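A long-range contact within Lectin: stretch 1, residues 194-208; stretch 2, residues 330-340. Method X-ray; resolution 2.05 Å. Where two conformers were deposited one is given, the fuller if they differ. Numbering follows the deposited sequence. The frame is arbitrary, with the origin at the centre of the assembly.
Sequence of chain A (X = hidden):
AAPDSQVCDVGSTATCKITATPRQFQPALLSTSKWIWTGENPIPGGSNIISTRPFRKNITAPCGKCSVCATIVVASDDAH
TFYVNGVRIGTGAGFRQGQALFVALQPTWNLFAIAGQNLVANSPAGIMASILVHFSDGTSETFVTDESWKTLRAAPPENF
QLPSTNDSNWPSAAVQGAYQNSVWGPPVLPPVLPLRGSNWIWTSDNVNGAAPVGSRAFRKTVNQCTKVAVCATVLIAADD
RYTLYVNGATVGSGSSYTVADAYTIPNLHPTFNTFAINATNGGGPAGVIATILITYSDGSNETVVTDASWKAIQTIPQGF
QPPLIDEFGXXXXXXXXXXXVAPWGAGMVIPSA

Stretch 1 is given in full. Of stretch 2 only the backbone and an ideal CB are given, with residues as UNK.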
# COMPACT_ATOMS: atom_id res chain seq x y z
N PRO A 194 -15.84 -1.86 -20.99
CA PRO A 194 -17.03 -1.00 -21.10
C PRO A 194 -16.73 0.40 -20.62
O PRO A 194 -15.93 0.60 -19.69
CB PRO A 194 -18.05 -1.70 -20.19
CG PRO A 194 -17.19 -2.28 -19.09
CD PRO A 194 -15.93 -2.77 -19.83
N LEU A 195 -17.35 1.39 -21.27
CA LEU A 195 -17.48 2.71 -20.65
C LEU A 195 -18.80 2.85 -19.91
O LEU A 195 -18.90 3.63 -18.95
CB LEU A 195 -17.36 3.81 -21.71
CG LEU A 195 -15.95 3.98 -22.26
CD1 LEU A 195 -15.95 5.06 -23.33
CD2 LEU A 195 -14.95 4.29 -21.13
N ARG A 196 -19.82 2.11 -20.33
CA ARG A 196 -20.99 1.89 -19.50
C ARG A 196 -20.55 1.45 -18.11
O ARG A 196 -19.71 0.56 -17.98
CB ARG A 196 -21.89 0.84 -20.14
CG ARG A 196 -23.13 0.49 -19.33
CD ARG A 196 -23.90 -0.64 -20.01
NE ARG A 196 -24.19 -0.36 -21.41
CZ ARG A 196 -25.39 0.00 -21.87
NH1 ARG A 196 -26.40 0.14 -21.02
NH2 ARG A 196 -25.57 0.24 -23.17
N GLY A 197 -21.08 2.10 -17.08
CA GLY A 197 -20.61 1.88 -15.72
C GLY A 197 -19.58 2.88 -15.24
O GLY A 197 -19.30 2.93 -14.04
N SER A 198 -19.00 3.67 -16.14
CA SER A 198 -18.07 4.73 -15.78
C SER A 198 -18.74 6.09 -15.92
O SER A 198 -19.85 6.21 -16.45
CB SER A 198 -16.80 4.66 -16.64
OG SER A 198 -16.18 3.40 -16.51
N ASN A 199 -18.06 7.12 -15.41
CA ASN A 199 -18.61 8.48 -15.41
C ASN A 199 -17.62 9.45 -16.03
O ASN A 199 -16.41 9.34 -15.84
CB ASN A 199 -18.92 8.98 -13.99
CG ASN A 199 -19.79 8.05 -13.22
OD1 ASN A 199 -21.01 8.08 -13.35
ND2 ASN A 199 -19.18 7.19 -12.41
N TRP A 200 -18.16 10.44 -16.74
CA TRP A 200 -17.38 11.63 -17.03
C TRP A 200 -17.20 12.41 -15.74
O TRP A 200 -18.18 12.69 -15.03
CB TRP A 200 -18.09 12.49 -18.07
CG TRP A 200 -18.30 11.85 -19.42
CD1 TRP A 200 -19.40 11.16 -19.84
CD2 TRP A 200 -17.39 11.87 -20.52
NE1 TRP A 200 -19.23 10.75 -21.14
CE2 TRP A 200 -18.01 11.17 -21.58
CE3 TRP A 200 -16.12 12.42 -20.72
CZ2 TRP A 200 -17.40 11.01 -22.83
CZ3 TRP A 200 -15.51 12.26 -21.97
CH2 TRP A 200 -16.16 11.56 -23.00
N ILE A 201 -15.96 12.74 -15.40
CA ILE A 201 -15.67 13.53 -14.20
C ILE A 201 -14.89 14.78 -14.60
O ILE A 201 -14.33 14.87 -15.70
CB ILE A 201 -14.89 12.73 -13.13
CG1 ILE A 201 -13.51 12.30 -13.64
CG2 ILE A 201 -15.70 11.52 -12.66
CD1 ILE A 201 -12.64 11.59 -12.58
N TRP A 202 -14.88 15.75 -13.69
CA TRP A 202 -14.06 16.95 -13.85
C TRP A 202 -13.87 17.54 -12.46
O TRP A 202 -14.32 16.98 -11.46
CB TRP A 202 -14.72 17.95 -14.81
CG TRP A 202 -13.74 18.90 -15.46
CD1 TRP A 202 -13.60 20.25 -15.21
CD2 TRP A 202 -12.78 18.58 -16.48
NE1 TRP A 202 -12.62 20.78 -16.01
CE2 TRP A 202 -12.09 19.78 -16.79
CE3 TRP A 202 -12.43 17.40 -17.16
CZ2 TRP A 202 -11.08 19.83 -17.76
CZ3 TRP A 202 -11.43 17.45 -18.11
CH2 TRP A 202 -10.77 18.66 -18.40
N THR A 203 -13.16 18.67 -12.40
CA THR A 203 -13.16 19.44 -11.16
C THR A 203 -14.50 20.15 -11.00
O THR A 203 -15.31 20.24 -11.93
CB THR A 203 -12.01 20.45 -11.15
OG1 THR A 203 -11.82 20.99 -12.46
CG2 THR A 203 -10.72 19.79 -10.69
N SER A 204 -14.74 20.66 -9.79
CA SER A 204 -16.06 21.17 -9.45
C SER A 204 -16.35 22.55 -10.03
O SER A 204 -17.45 23.07 -9.80
CB SER A 204 -16.24 21.18 -7.93
OG SER A 204 -15.23 21.95 -7.31
N ASP A 205 -15.42 23.15 -10.78
CA ASP A 205 -15.73 24.35 -11.56
C ASP A 205 -16.48 24.02 -12.85
O ASP A 205 -16.82 24.93 -13.61
CB ASP A 205 -14.45 25.13 -11.90
CG ASP A 205 -13.40 24.27 -12.62
OD1 ASP A 205 -13.61 23.05 -12.77
OD2 ASP A 205 -12.36 24.83 -13.03
N ASN A 206 -16.74 22.74 -13.12
CA ASN A 206 -17.56 22.33 -14.26
C ASN A 206 -19.02 22.43 -13.82
O ASN A 206 -19.53 21.57 -13.09
CB ASN A 206 -17.20 20.90 -14.68
CG ASN A 206 -17.79 20.50 -16.01
OD1 ASN A 206 -18.91 20.86 -16.34
ND2 ASN A 206 -17.04 19.71 -16.79
N VAL A 207 -19.70 23.50 -14.24
CA VAL A 207 -21.08 23.77 -13.84
C VAL A 207 -21.87 24.24 -15.05
O VAL A 207 -21.33 24.86 -15.97
CB VAL A 207 -21.17 24.82 -12.71
CG1 VAL A 207 -20.60 24.27 -11.41
CG2 VAL A 207 -20.46 26.10 -13.10
N ASN A 208 -23.17 23.93 -15.05
CA ASN A 208 -24.10 24.40 -16.07
C ASN A 208 -23.68 23.96 -17.47
O ASN A 208 -23.99 24.63 -18.46
CB ASN A 208 -24.26 25.93 -16.02
CG ASN A 208 -24.66 26.42 -14.64
OD1 ASN A 208 -25.61 25.92 -14.04
ND2 ASN A 208 -23.92 27.40 -14.13
N UNK A 330 -6.49 18.50 -2.54
CA UNK A 330 -7.21 17.90 -3.66
C UNK A 330 -8.65 17.61 -3.24
O UNK A 330 -8.90 17.17 -2.11
CB UNK A 330 -6.52 16.62 -4.13
N UNK A 331 -9.59 17.85 -4.14
CA UNK A 331 -11.00 17.62 -3.87
C UNK A 331 -11.45 16.29 -4.47
O UNK A 331 -10.80 15.71 -5.34
CB UNK A 331 -11.85 18.77 -4.42
N UNK A 332 -12.60 15.80 -3.99
CA UNK A 332 -13.30 14.73 -4.68
C UNK A 332 -13.67 15.18 -6.09
O UNK A 332 -14.20 16.27 -6.28
CB UNK A 332 -14.55 14.31 -3.90
N UNK A 333 -13.38 14.33 -7.08
CA UNK A 333 -13.80 14.64 -8.44
C UNK A 333 -15.32 14.75 -8.51
O UNK A 333 -16.05 14.07 -7.78
CB UNK A 333 -13.29 13.58 -9.42
N UNK A 334 -15.80 15.62 -9.40
CA UNK A 334 -17.23 15.81 -9.61
C UNK A 334 -17.70 14.94 -10.76
O UNK A 334 -17.11 14.95 -11.84
CB UNK A 334 -17.55 17.28 -9.88
N UNK A 335 -18.77 14.19 -10.53
CA UNK A 335 -19.39 13.42 -11.61
C UNK A 335 -20.20 14.37 -12.47
O UNK A 335 -21.14 15.02 -11.99
CB UNK A 335 -20.27 12.29 -11.06
N UNK A 336 -19.81 14.50 -13.74
CA UNK A 336 -20.57 15.31 -14.68
C UNK A 336 -21.78 14.53 -15.18
O UNK A 336 -22.87 15.08 -15.31
CB UNK A 336 -19.69 15.75 -15.85
N UNK A 337 -21.59 13.24 -15.46
CA UNK A 337 -22.69 12.38 -15.84
C UNK A 337 -22.18 10.97 -16.06
O UNK A 337 -20.98 10.74 -16.26
CB UNK A 337 -23.39 12.91 -17.10
N UNK A 338 -23.11 10.01 -16.01
CA UNK A 338 -22.73 8.65 -16.38
C UNK A 338 -22.48 8.58 -17.88
O UNK A 338 -22.99 9.39 -18.65
CB UNK A 338 -23.81 7.65 -15.97
N UNK A 339 -21.68 7.60 -18.30
CA UNK A 339 -21.43 7.43 -19.73
C UNK A 339 -22.74 7.34 -20.48
O UNK A 339 -23.64 6.60 -20.08
CB UNK A 339 -20.58 6.18 -19.99
N UNK A 340 -22.86 8.12 -21.55
CA UNK A 340 -24.08 8.20 -22.35
C UNK A 340 -24.72 9.58 -22.37
O UNK A 340 -25.41 9.92 -23.34
CB UNK A 340 -25.10 7.19 -21.83

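At 330 nothing of stretch 1 lies within 5.5 Å of the CB, so this contact sets no preference. It is Trp330.

At 331 the CB points toward stretch 1 and lies 5.5 Å from Ser204 OG. The backbone N of Ser204 is a further donor. A polar acceptor of some length, such as Glu or Gln, would suit. It is Glu331, whose carboxylate takes both bonds: Ser204 OG to OE1 at 2.6 Å and Ser204 N to OE2 at 3.2 Å.

Position 332 points away, and many residues would fit. It is Ser332.

At 333 the CB points toward stretch 1, already 3.8 Å from Ile201 CD1 and 4.1 Å from Trp202 O. A small apolar side chain is the simplest fit. Ala333 packs its CB on Ile201 CD1.

Position 334 pairs with Trp202, with N to Trp202 O at 2.9 Å and Trp202 N to the O of 334 at 3.0 Å. Its CB is on the same face as Trp202. The carbonyls of Ser204 and Asn206 lie farther out, so a long donor such as Lys or Arg would suit. Lys334 is fully extended, all four chi angles t. Its NZ reaches Asn206 O at 2.7 Å, and water 2 links NZ to Ser204 O.

Position 335 shares a face with Ile201, its CB 4.9 Å from Ile201 CG2. Medium apolar or beta-branched residues would suit. Ile335 places CG1 4.3 Å from Ile201 CG2.

Position 336 lies at the beta bulge. Its N donates to Trp200 O at 2.8 Å. Its CB points toward stretch 1, 4.3 Å from Trp200 CB, with Trp202 CB farther out at about 5.5 Å. Ile, Leu or Met could fill the space. In Ile336, CD1 lies 3.9 Å from Trp202 CB and 3.6 Å from Asn206 CG.

At 337 phi/psi are -179/160. A CB would be 5.1 Å from Trp200 CD1, so stretch 1 does not rule out a side chain; the phi value is what favours glycine. Gly337 O accepts from Trp200 N at 2.9 Å.

Position 338 points away overall. Many residues would do; it is Ala338.

At 339 the N donates to Ser198 O at 3.0 Å. The CB points sideways, a tight 3.2 Å from Leu195 O. With Leu195 and the Trp200 ring nearby, an aromatic or large apolar residue would suit. Phe339 lays one ring face on Leu195 CB, 3.6 Å from the ring centroid.

At 340 phi/psi of 118/-28 call for glycine. Water 1 joins Gly340 N to Trp200 NE1.

Stretch 2 (330-340) WESAKIIGAFG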
# COMPACT_ATOMS: atom_id res chain seq x y z
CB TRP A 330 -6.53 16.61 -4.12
CG TRP A 330 -5.17 16.78 -4.75
CD1 TRP A 330 -4.04 17.30 -4.16
CD2 TRP A 330 -4.78 16.39 -6.07
NE1 TRP A 330 -2.99 17.27 -5.04
CE2 TRP A 330 -3.41 16.72 -6.22
CE3 TRP A 330 -5.45 15.80 -7.15
CZ2 TRP A 330 -2.71 16.48 -7.41
CZ3 TRP A 330 -4.76 15.57 -8.33
CH2 TRP A 330 -3.40 15.91 -8.45
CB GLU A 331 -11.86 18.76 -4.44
CG GLU A 331 -11.73 18.90 -5.97
CD GLU A 331 -12.64 19.98 -6.57
OE1 GLU A 331 -13.65 20.35 -5.93
OE2 GLU A 331 -12.34 20.46 -7.68
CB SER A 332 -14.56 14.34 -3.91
OG SER A 332 -14.22 13.70 -2.70
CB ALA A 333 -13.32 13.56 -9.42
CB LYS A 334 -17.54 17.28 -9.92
CG LYS A 334 -19.02 17.56 -10.20
CD LYS A 334 -19.26 19.03 -10.49
CE LYS A 334 -20.73 19.30 -10.83
NZ LYS A 334 -21.00 20.75 -11.02
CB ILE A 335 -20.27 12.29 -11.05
CG1 ILE A 335 -19.37 11.15 -10.53
CG2 ILE A 335 -21.20 11.74 -12.14
CD1 ILE A 335 -20.14 10.02 -9.87
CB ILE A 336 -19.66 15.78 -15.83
CG1 ILE A 336 -18.37 16.39 -15.28
CG2 ILE A 336 -20.41 16.75 -16.75
CD1 ILE A 336 -18.57 17.52 -14.23
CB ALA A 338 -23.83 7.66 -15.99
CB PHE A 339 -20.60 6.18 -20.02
CG PHE A 339 -20.39 5.95 -21.49
CD1 PHE A 339 -19.61 6.82 -22.23
CD2 PHE A 339 -21.01 4.89 -22.14
CE1 PHE A 339 -19.43 6.64 -23.60
CE2 PHE A 339 -20.83 4.69 -23.51
CZ PHE A 339 -20.04 5.57 -24.24
O HOH W 1 -21.61 10.30 -22.71
O HOH W 2 -19.75 22.28 -8.76
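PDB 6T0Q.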